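Local coordinates for sporozoite microneme protein essential for cell traversal (Plasmodium berghei, PDB 4U5A), which is essential for the traversal of host cells by sporozoites, and is built as a four-helix bundle, at residues 37-42 with 118-123; 29-34 with 111-116. All coordinates share one frame; numbering follows the deposited sequence.

How the interactions relate
From the N terminus, the chain climbs helix 10-39, passes the short helix 49-57, turns back through helix 59-84 and climbs again in helix 88-126, which runs in the same direction as the first. Interaction 2 (29-34 with 111-116) closes a loop of 76 intervening residues near the centre of the chain, and interaction 1 (37-42 with 118-123) closes one of 75 at the end of helix 10-39. The two loops cross rather than nest, because the partners advance together along two parallel helices. With centres about 11 Å apart, the contacts share one interface of the four-helix bundle, which passes from buried isoleucine packing to a contact nearer the surface.

Interaction 1 (37-42 with 118-123); sequences LDIEAS and LNKSHI
Ile39 and Lys120 meet where helix 10-39 of the four-helix bundle ends against helix 88-126, the two helices running in the same direction. The CA atoms of Ile39 and Lys120 lie 6.5 Å apart, and the apolar contacts carry the join. Ile39 has CG1 beside its backbone N (chi1 -59°) and an extended end, which carries CG1 and CD1 over the inner part of the lysine chain. Ile39 CG1 comes 3.7 Å from Lys120 CG, while Ile39 CD1 rests 3.9 Å from Lys120 CB. Ile123 follows three residues after Lys120, on the same side of its helix, and its side chain lies roughly at right angles to that of Ile39. Beta-branching suits Ile39 here, since the long branch lies chiefly on the lysine while Ile39 CG2 turns to Ile123 CG2, 4.0 Å away; Leu54 of helix 49-57 also touches Ile39.

Toward the exposed side, the contact of Asp38 with Lys120 is made by carbon atoms. Lysine suits a boundary, laying its methylenes on Ile39 while the amine lies farther out along the chain. The turn about the CG-CD bond of Lys120 (chi3 136°) sets its CE beside Asp38 CB, 4.0 Å away. The opposite charges probably attract only weakly, for Lys120 NZ stays 5.5 Å from Asp38 OD2, too far for a salt bridge.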
# COMPACT_ATOMS: atom_id res chain seq x y z
N LEU A 37 -12.73 0.71 5.13
CA LEU A 37 -14.17 0.45 5.14
C LEU A 37 -14.53 -0.61 6.18
O LEU A 37 -15.53 -0.48 6.88
CB LEU A 37 -14.65 0.01 3.75
CG LEU A 37 -14.59 1.06 2.64
CD1 LEU A 37 -15.18 0.51 1.35
CD2 LEU A 37 -15.30 2.34 3.04
N ASP A 38 -13.72 -1.66 6.25
CA ASP A 38 -13.94 -2.72 7.22
C ASP A 38 -13.78 -2.19 8.64
O ASP A 38 -14.47 -2.64 9.56
CB ASP A 38 -12.98 -3.89 6.98
CG ASP A 38 -13.29 -4.65 5.71
OD1 ASP A 38 -14.44 -4.55 5.22
OD2 ASP A 38 -12.38 -5.33 5.18
N ILE A 39 -12.89 -1.22 8.82
CA ILE A 39 -12.74 -0.59 10.12
C ILE A 39 -13.94 0.30 10.45
O ILE A 39 -14.36 0.38 11.60
CB ILE A 39 -11.44 0.25 10.21
CG1 ILE A 39 -10.22 -0.63 9.96
CG2 ILE A 39 -11.32 0.93 11.57
CD1 ILE A 39 -8.90 0.10 10.12
N GLU A 40 -14.50 0.95 9.44
CA GLU A 40 -15.66 1.82 9.65
C GLU A 40 -16.95 1.03 9.86
O GLU A 40 -18.01 1.43 9.37
CB GLU A 40 -15.83 2.75 8.44
CG GLU A 40 -14.63 3.65 8.16
CD GLU A 40 -14.75 4.37 6.83
OE1 GLU A 40 -15.84 4.35 6.23
OE2 GLU A 40 -13.73 4.92 6.36
N ALA A 41 -16.86 -0.07 10.59
CA ALA A 41 -18.04 -0.84 11.00
C ALA A 41 -17.88 -1.43 12.41
O ALA A 41 -17.61 -2.62 12.53
CB ALA A 41 -18.32 -1.94 9.99
N SER A 42 -18.02 -0.62 13.46
CA SER A 42 -18.29 0.81 13.35
C SER A 42 -17.07 1.62 13.75
O SER A 42 -16.89 1.97 14.91
CB SER A 42 -19.49 1.19 14.21
OG SER A 42 -20.67 0.55 13.76
N LEU A 118 -3.19 -6.68 10.19
CA LEU A 118 -3.09 -6.97 11.62
C LEU A 118 -3.42 -5.72 12.45
O LEU A 118 -4.08 -5.81 13.49
CB LEU A 118 -1.70 -7.51 11.97
CG LEU A 118 -1.51 -7.94 13.43
CD1 LEU A 118 -2.50 -9.02 13.79
CD2 LEU A 118 -0.09 -8.44 13.67
N ASN A 119 -2.97 -4.55 11.98
CA ASN A 119 -3.31 -3.28 12.63
C ASN A 119 -4.83 -3.01 12.65
O ASN A 119 -5.37 -2.54 13.65
CB ASN A 119 -2.59 -2.12 11.94
CG ASN A 119 -1.14 -1.97 12.38
OD1 ASN A 119 -0.76 -2.36 13.49
ND2 ASN A 119 -0.32 -1.39 11.51
N LYS A 120 -5.49 -3.31 11.53
CA LYS A 120 -6.94 -3.18 11.41
C LYS A 120 -7.66 -4.07 12.42
O LYS A 120 -8.56 -3.62 13.14
CB LYS A 120 -7.40 -3.53 9.99
CG LYS A 120 -8.83 -4.04 9.91
CD LYS A 120 -9.15 -4.62 8.54
CE LYS A 120 -9.91 -5.93 8.65
NZ LYS A 120 -9.06 -6.98 9.28
N SER A 121 -7.27 -5.35 12.45
CA SER A 121 -7.85 -6.29 13.40
C SER A 121 -7.67 -5.79 14.83
O SER A 121 -8.60 -5.84 15.65
CB SER A 121 -7.22 -7.68 13.24
OG SER A 121 -7.56 -8.26 11.99
N HIS A 122 -6.47 -5.30 15.13
CA HIS A 122 -6.15 -4.76 16.44
C HIS A 122 -7.08 -3.60 16.81
O HIS A 122 -7.58 -3.52 17.94
CB HIS A 122 -4.69 -4.31 16.48
CG HIS A 122 -4.16 -4.06 17.85
ND1 HIS A 122 -4.89 -4.32 19.00
CD2 HIS A 122 -2.96 -3.58 18.28
CE1 HIS A 122 -4.17 -4.00 20.06
NE2 HIS A 122 -2.99 -3.56 19.65
N ILE A 123 -7.32 -2.71 15.84
CA ILE A 123 -8.20 -1.56 16.07
C ILE A 123 -9.64 -2.00 16.31
O ILE A 123 -10.29 -1.52 17.26
CB ILE A 123 -8.16 -0.58 14.87
CG1 ILE A 123 -6.80 0.12 14.80
CG2 ILE A 123 -9.27 0.46 14.99
CD1 ILE A 123 -6.60 0.93 13.53

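Interaction 2 (29-34 with 111-116); sequences KQTIKD and SLIQIN
Ile113 reaches from helix 88-126 toward Thr31 and Ile32 of helix 10-39, a buried contact between two parallel-running helices in the middle of the four-helix bundle. Ile113 CA lies 7.0 Å from Ile32 CA, the nearest pair of CA atoms between 29-34 and 111-116. From CA the side chain of Ile113 heads toward the other helix, and at CB it divides. The short branch, CG2, meets the threonine methyl, with Ile113 CG2 3.8 Å from Thr31 CG2. The long branch stands beside the backbone N (chi1 -74°) and runs on extended. Its first carbon, CG1, faces Ile32, whose own CG1 is 4.3 Å from Ile113 CG1, a looser apolar touch. At the tip, Ile113 CD1 arrives 3.7 Å from Thr31 CG2, so both isoleucine methyls bear on one threonine methyl. Thr28, one turn before Ile32, also touches Ile113.

Threonine fits this edge because it splits its two roles: CG2 turns to the isoleucine, the two side chains crossing at about a right angle, while OG1 is hydrogen-bonded to Ala27 O within its own helix. Ile32, buried and branched, fills the interior, where Leu65 of helix 59-84 packs against it.

Asn116, also buried, has its amide nitrogen bonded within its own helix. Leu112 O accepts both the backbone N of Asn116 and its side chain, which come from opposite faces of the carbonyl plane. The side-chain bond, Asn116 ND2 to Leu112 O, is 2.9 Å long and nearly straight at 175°.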
# COMPACT_ATOMS: atom_id res chain seq x y z
N LYS A 29 -4.83 0.13 -4.00
CA LYS A 29 -5.65 1.22 -3.50
C LYS A 29 -6.98 0.69 -3.01
O LYS A 29 -7.43 1.04 -1.92
CB LYS A 29 -5.88 2.29 -4.58
CG LYS A 29 -4.65 3.15 -4.88
CD LYS A 29 -5.03 4.48 -5.51
CE LYS A 29 -5.38 4.35 -6.98
NZ LYS A 29 -5.83 5.66 -7.53
N GLN A 30 -7.60 -0.17 -3.81
CA GLN A 30 -8.88 -0.77 -3.43
C GLN A 30 -8.74 -1.63 -2.18
O GLN A 30 -9.61 -1.62 -1.31
CB GLN A 30 -9.46 -1.58 -4.59
CG GLN A 30 -10.84 -2.17 -4.30
CD GLN A 30 -11.84 -1.13 -3.81
OE1 GLN A 30 -12.56 -1.36 -2.84
NE2 GLN A 30 -11.90 0.01 -4.50
N THR A 31 -7.64 -2.38 -2.09
CA THR A 31 -7.39 -3.20 -0.90
C THR A 31 -7.34 -2.35 0.37
O THR A 31 -8.00 -2.66 1.37
CB THR A 31 -6.09 -4.01 -1.04
OG1 THR A 31 -6.17 -4.87 -2.19
CG2 THR A 31 -5.85 -4.86 0.20
N ILE A 32 -6.54 -1.28 0.34
CA ILE A 32 -6.40 -0.40 1.50
C ILE A 32 -7.72 0.30 1.84
O ILE A 32 -8.09 0.47 3.01
CB ILE A 32 -5.28 0.63 1.28
CG1 ILE A 32 -3.96 -0.09 0.96
CG2 ILE A 32 -5.11 1.52 2.50
CD1 ILE A 32 -2.80 0.85 0.70
N LYS A 33 -8.44 0.72 0.80
CA LYS A 33 -9.76 1.30 1.00
C LYS A 33 -10.65 0.29 1.72
O LYS A 33 -11.39 0.67 2.61
CB LYS A 33 -10.40 1.73 -0.32
CG LYS A 33 -11.68 2.52 -0.13
CD LYS A 33 -11.44 3.76 0.73
CE LYS A 33 -12.72 4.56 0.93
NZ LYS A 33 -13.36 4.95 -0.35
N ASP A 34 -10.56 -0.98 1.33
CA ASP A 34 -11.29 -2.05 2.00
C ASP A 34 -10.88 -2.17 3.47
O ASP A 34 -11.72 -2.46 4.32
CB ASP A 34 -11.07 -3.39 1.30
CG ASP A 34 -11.87 -3.51 0.02
OD1 ASP A 34 -12.77 -2.67 -0.20
OD2 ASP A 34 -11.59 -4.45 -0.76
N SER A 111 3.48 -6.17 1.62
CA SER A 111 3.96 -6.36 2.99
C SER A 111 3.26 -5.37 3.93
O SER A 111 2.74 -5.73 5.00
CB SER A 111 5.48 -6.19 3.04
OG SER A 111 5.98 -6.37 4.35
N LEU A 112 3.24 -4.11 3.48
CA LEU A 112 2.59 -3.03 4.21
C LEU A 112 1.11 -3.33 4.45
O LEU A 112 0.57 -3.05 5.54
CB LEU A 112 2.75 -1.72 3.43
CG LEU A 112 3.19 -0.48 4.19
CD1 LEU A 112 4.39 -0.79 5.08
CD2 LEU A 112 3.53 0.63 3.22
N ILE A 113 0.46 -3.90 3.44
CA ILE A 113 -0.94 -4.28 3.53
C ILE A 113 -1.12 -5.34 4.62
O ILE A 113 -2.04 -5.23 5.43
CB ILE A 113 -1.49 -4.83 2.19
CG1 ILE A 113 -1.70 -3.69 1.19
CG2 ILE A 113 -2.80 -5.57 2.40
CD1 ILE A 113 -2.28 -4.16 -0.14
N GLN A 114 -0.25 -6.34 4.66
CA GLN A 114 -0.34 -7.35 5.71
C GLN A 114 -0.24 -6.74 7.10
O GLN A 114 -1.10 -6.97 7.99
CB GLN A 114 0.75 -8.40 5.53
CG GLN A 114 0.58 -9.26 4.29
CD GLN A 114 -0.83 -9.79 4.14
OE1 GLN A 114 -1.38 -10.40 5.06
NE2 GLN A 114 -1.43 -9.55 2.98
N ILE A 115 0.81 -5.95 7.28
CA ILE A 115 1.04 -5.22 8.53
C ILE A 115 -0.23 -4.48 8.98
O ILE A 115 -0.66 -4.60 10.14
CB ILE A 115 2.21 -4.23 8.39
CG1 ILE A 115 3.53 -5.00 8.18
CG2 ILE A 115 2.31 -3.32 9.61
CD1 ILE A 115 4.75 -4.11 8.13
N ASN A 116 -0.84 -3.73 8.07
CA ASN A 116 -2.02 -2.95 8.43
C ASN A 116 -3.31 -3.77 8.47
O ASN A 116 -4.36 -3.27 8.88
CB ASN A 116 -2.17 -1.75 7.50
CG ASN A 116 -1.17 -0.65 7.81
OD1 ASN A 116 -1.46 0.26 8.58
ND2 ASN A 116 0.02 -0.75 7.23